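Local structure of succinate dehydrogenase subunit A (Mycolicibacterium smegmatis, 7D6V) at residues 33-38 and 167-172. The protein is the FAD-carrying subunit of a succinate dehydrogenase, and probably oxidises succinate to fumarate, passing the electrons on towards the quinone pool. Residues are numbered along the deposited sequence; the frame is centred on the assembly and turned at random.
Sequences RVAVVT and RVFHET. With FAD (flavin-adenine dinucleotide), chain D.
Val36 and Val168 pair at the middle of a parallel strand contact, where strand 166-169 forms one edge of the five-stranded FAD-binding sheet beside strand 34-37. N-H...O hydrogen bonds, their donors alternating between the strands, run from Arg167 N to Val34 O (3.1 Å), through Val36 N to Arg167 O and Phe169 N to Val36 O, to Thr38 N to Phe169 O (2.9 Å). On one face the two valines run alongside each other in the same sense, Val36 CG1 to Val168 CG1 at 4.1 Å; Val24 of helix 18-30 packs against Val36. On the other face chi1 of Phe169 (-57°) sets CG beside the backbone N, and the ring lies back along the strand towards Ala35, where Phe169 CE2 meets Ala35 CB at 3.8 Å; CE1 lies above one face of the Arg167 guanidinium, towards its rim. Strands 11-14 and 34-37 with helix 18-30 between them make the beta-alpha-beta unit of a Rossmann-type dinucleotide fold, and strand 166-169 extends its sheet. Beyond the paired strands the chain turns at Glu171 (phi 59°), and Thr172 N donates a hydrogen bond to Thr38 O (2.7 Å). Val37 CG1 meets Thr172 CB at 3.8 Å, the two side chains crossing at about a right angle. This end borders the adenosine half of FAD: Thr172 O lies 3.4 Å from adenine C2A, and Thr38 CG2 touches ribose O3B (3.6 Å).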
loop_
_atom_site.group_PDB
_atom_site.type_symbol
_atom_site.label_atom_id
_atom_site.label_comp_id
_atom_site.label_asym_id
_atom_site.label_seq_id
_atom_site.Cartn_x
_atom_site.Cartn_y
_atom_site.Cartn_z
ATOM N N ARG A 33 5.485 -29.907 4.173
ATOM C CA ARG A 33 4.349 -29.423 3.405
ATOM C C ARG A 33 3.567 -28.450 4.275
ATOM O O ARG A 33 3.029 -28.838 5.315
ATOM C CB ARG A 33 3.465 -30.580 2.948
ATOM C CG ARG A 33 4.216 -31.685 2.242
ATOM C CD ARG A 33 3.260 -32.580 1.487
ATOM N NE ARG A 33 2.464 -31.828 0.521
ATOM C CZ ARG A 33 1.137 -31.781 0.520
ATOM N NH1 ARG A 33 0.499 -31.074 -0.401
ATOM N NH2 ARG A 33 0.447 -32.443 1.436
ATOM N N VAL A 34 3.503 -27.194 3.848
ATOM C CA VAL A 34 2.943 -26.109 4.644
ATOM C C VAL A 34 1.717 -25.562 3.932
ATOM O O VAL A 34 1.758 -25.297 2.726
ATOM C CB VAL A 34 3.973 -24.992 4.881
ATOM C CG1 VAL A 34 3.465 -24.008 5.916
ATOM C CG2 VAL A 34 5.298 -25.580 5.313
ATOM N N ALA A 35 0.631 -25.394 4.678
ATOM C CA ALA A 35 -0.572 -24.732 4.198
ATOM C C ALA A 35 -0.666 -23.361 4.849
ATOM O O ALA A 35 -0.495 -23.236 6.065
ATOM C CB ALA A 35 -1.819 -25.560 4.511
ATOM N N VAL A 36 -0.924 -22.339 4.044
ATOM C CA VAL A 36 -1.020 -20.964 4.518
ATOM C C VAL A 36 -2.476 -20.551 4.389
ATOM O O VAL A 36 -3.012 -20.482 3.277
ATOM C CB VAL A 36 -0.114 -20.020 3.718
ATOM C CG1 VAL A 36 -0.305 -18.584 4.172
ATOM C CG2 VAL A 36 1.322 -20.449 3.802
ATOM N N VAL A 37 -3.120 -20.264 5.515
ATOM C CA VAL A 37 -4.526 -19.883 5.546
ATOM C C VAL A 37 -4.612 -18.421 5.955
ATOM O O VAL A 37 -4.049 -18.023 6.980
ATOM C CB VAL A 37 -5.330 -20.778 6.503
ATOM C CG1 VAL A 37 -6.789 -20.366 6.511
ATOM C CG2 VAL A 37 -5.186 -22.232 6.097
ATOM N N THR A 38 -5.308 -17.624 5.150
ATOM C CA THR A 38 -5.410 -16.190 5.366
ATOM C C THR A 38 -6.868 -15.778 5.254
ATOM O O THR A 38 -7.578 -16.228 4.353
ATOM C CB THR A 38 -4.571 -15.415 4.342
ATOM O OG1 THR A 38 -3.200 -15.804 4.459
ATOM C CG2 THR A 38 -4.663 -13.926 4.600
ATOM N N ARG A 167 1.328 -24.205 -0.165
ATOM C CA ARG A 167 0.086 -23.762 -0.776
ATOM C C ARG A 167 -0.533 -22.668 0.080
ATOM O O ARG A 167 -0.548 -22.766 1.309
ATOM C CB ARG A 167 -0.900 -24.915 -0.951
ATOM C CG ARG A 167 -2.098 -24.556 -1.802
ATOM C CD ARG A 167 -2.923 -25.768 -2.151
ATOM N NE ARG A 167 -4.194 -25.385 -2.751
ATOM C CZ ARG A 167 -5.145 -26.242 -3.100
ATOM N NH1 ARG A 167 -4.969 -27.541 -2.913
ATOM N NH2 ARG A 167 -6.268 -25.799 -3.640
ATOM N N VAL A 168 -1.038 -21.627 -0.574
ATOM C CA VAL A 168 -1.649 -20.485 0.095
ATOM C C VAL A 168 -3.155 -20.564 -0.097
ATOM O O VAL A 168 -3.637 -20.723 -1.224
ATOM C CB VAL A 168 -1.099 -19.152 -0.442
ATOM C CG1 VAL A 168 -1.666 -17.990 0.351
ATOM C CG2 VAL A 168 0.416 -19.143 -0.394
ATOM N N PHE A 169 -3.896 -20.458 1.003
ATOM C CA PHE A 169 -5.356 -20.448 0.993
ATOM C C PHE A 169 -5.801 -19.081 1.503
ATOM O O PHE A 169 -6.054 -18.909 2.696
ATOM C CB PHE A 169 -5.948 -21.569 1.858
ATOM C CG PHE A 169 -5.501 -22.953 1.475
ATOM C CD1 PHE A 169 -6.367 -23.813 0.823
ATOM C CD2 PHE A 169 -4.236 -23.408 1.802
ATOM C CE1 PHE A 169 -5.973 -25.088 0.485
ATOM C CE2 PHE A 169 -3.837 -24.683 1.462
ATOM C CZ PHE A 169 -4.708 -25.523 0.806
ATOM N N HIS A 170 -5.905 -18.111 0.603
ATOM C CA HIS A 170 -6.377 -16.790 0.983
ATOM C C HIS A 170 -7.901 -16.747 0.942
ATOM O O HIS A 170 -8.551 -17.589 0.319
ATOM C CB HIS A 170 -5.794 -15.710 0.072
ATOM C CG HIS A 170 -6.241 -15.813 -1.351
ATOM N ND1 HIS A 170 -7.255 -15.040 -1.874
ATOM C CD2 HIS A 170 -5.805 -16.595 -2.365
ATOM C CE1 HIS A 170 -7.426 -15.346 -3.148
ATOM N NE2 HIS A 170 -6.558 -16.286 -3.470
ATOM N N GLU A 171 -8.463 -15.746 1.624
ATOM C CA GLU A 171 -9.912 -15.603 1.774
ATOM C C GLU A 171 -10.518 -16.836 2.442
ATOM O O GLU A 171 -11.608 -17.284 2.089
ATOM C CB GLU A 171 -10.588 -15.331 0.428
ATOM C CG GLU A 171 -10.245 -14.002 -0.231
ATOM C CD GLU A 171 -10.762 -12.806 0.535
ATOM O OE1 GLU A 171 -11.822 -12.928 1.179
ATOM O OE2 GLU A 171 -10.124 -11.738 0.481
ATOM N N THR A 172 -9.800 -17.393 3.413
ATOM C CA THR A 172 -10.239 -18.569 4.151
ATOM C C THR A 172 -10.172 -18.267 5.639
ATOM O O THR A 172 -9.175 -17.723 6.119
ATOM C CB THR A 172 -9.377 -19.790 3.817
ATOM O OG1 THR A 172 -9.322 -19.961 2.397
ATOM C CG2 THR A 172 -9.960 -21.043 4.441
HETATM P PA FAD D . -0.994 -9.567 10.950
HETATM O O1A FAD D . -0.048 -9.609 9.808
HETATM O O2A FAD D . -1.554 -8.267 11.381
HETATM O O5B FAD D . -2.241 -10.483 10.555
HETATM C C5B FAD D . -2.418 -11.812 11.010
HETATM C C4B FAD D . -2.926 -12.683 9.874
HETATM O O4B FAD D . -3.761 -13.719 10.379
HETATM C C3B FAD D . -3.767 -11.949 8.857
HETATM O O3B FAD D . -3.352 -12.391 7.574
HETATM C C2B FAD D . -5.170 -12.444 9.095
HETATM O O2B FAD D . -5.963 -12.441 7.916
HETATM C C1B FAD D . -4.919 -13.845 9.570
HETATM N N9A FAD D . -6.054 -14.353 10.356
HETATM C C8A FAD D . -6.565 -13.807 11.459
HETATM N N7A FAD D . -7.595 -14.539 11.920
HETATM C C5A FAD D . -7.754 -15.577 11.093
HETATM C C6A FAD D . -8.654 -16.736 10.992
HETATM N N6A FAD D . -9.627 -16.947 11.892
HETATM N N1A FAD D . -8.474 -17.580 9.969
HETATM C C2A FAD D . -7.511 -17.403 9.060
HETATM N N3A FAD D . -6.664 -16.377 9.091
HETATM C C4A FAD D . -6.733 -15.450 10.065
HETATM N N1 FAD D . 4.497 -1.955 14.967
HETATM C C2 FAD D . 5.727 -1.416 14.858
HETATM O O2 FAD D . 6.682 -2.024 15.349
HETATM N N3 FAD D . 5.966 -0.254 14.248
HETATM C C4 FAD D . 4.994 0.463 13.701
HETATM O O4 FAD D . 5.240 1.537 13.139
HETATM C C4X FAD D . 3.614 -0.046 13.772
HETATM N N5 FAD D . 2.585 0.628 13.237
HETATM C C5X FAD D . 1.340 0.133 13.316
HETATM C C6 FAD D . 0.289 0.841 12.756
HETATM C C7 FAD D . -0.996 0.342 12.835
HETATM C C7M FAD D . -2.143 1.100 12.235
HETATM C C8 FAD D . -1.247 -0.945 13.514
HETATM C C8M FAD D . -2.643 -1.487 13.599
HETATM C C9 FAD D . -0.203 -1.658 14.072
HETATM C C9A FAD D . 1.081 -1.159 13.995
HETATM N N10 FAD D . 2.138 -1.876 14.561
HETATM C C10 FAD D . 3.422 -1.335 14.456
HETATM C "C1'" FAD D . 1.914 -3.156 15.222
HETATM C "C2'" FAD D . 2.358 -4.286 14.301
HETATM O "O2'" FAD D . 2.063 -3.960 12.945
HETATM C "C3'" FAD D . 1.649 -5.594 14.602
HETATM O "O3'" FAD D . 2.033 -6.028 15.899
HETATM C "C4'" FAD D . 2.042 -6.662 13.595
HETATM O "O4'" FAD D . 1.659 -6.253 12.290
HETATM C "C5'" FAD D . 1.386 -7.998 13.880
HETATM O "O5'" FAD D . 1.653 -8.847 12.774
HETATM P P FAD D . 1.157 -10.360 12.704
HETATM O O1P FAD D . 1.938 -11.024 11.626
HETATM O O2P FAD D . 1.177 -10.954 14.066
HETATM O O3P FAD D . -0.386 -10.265 12.258
#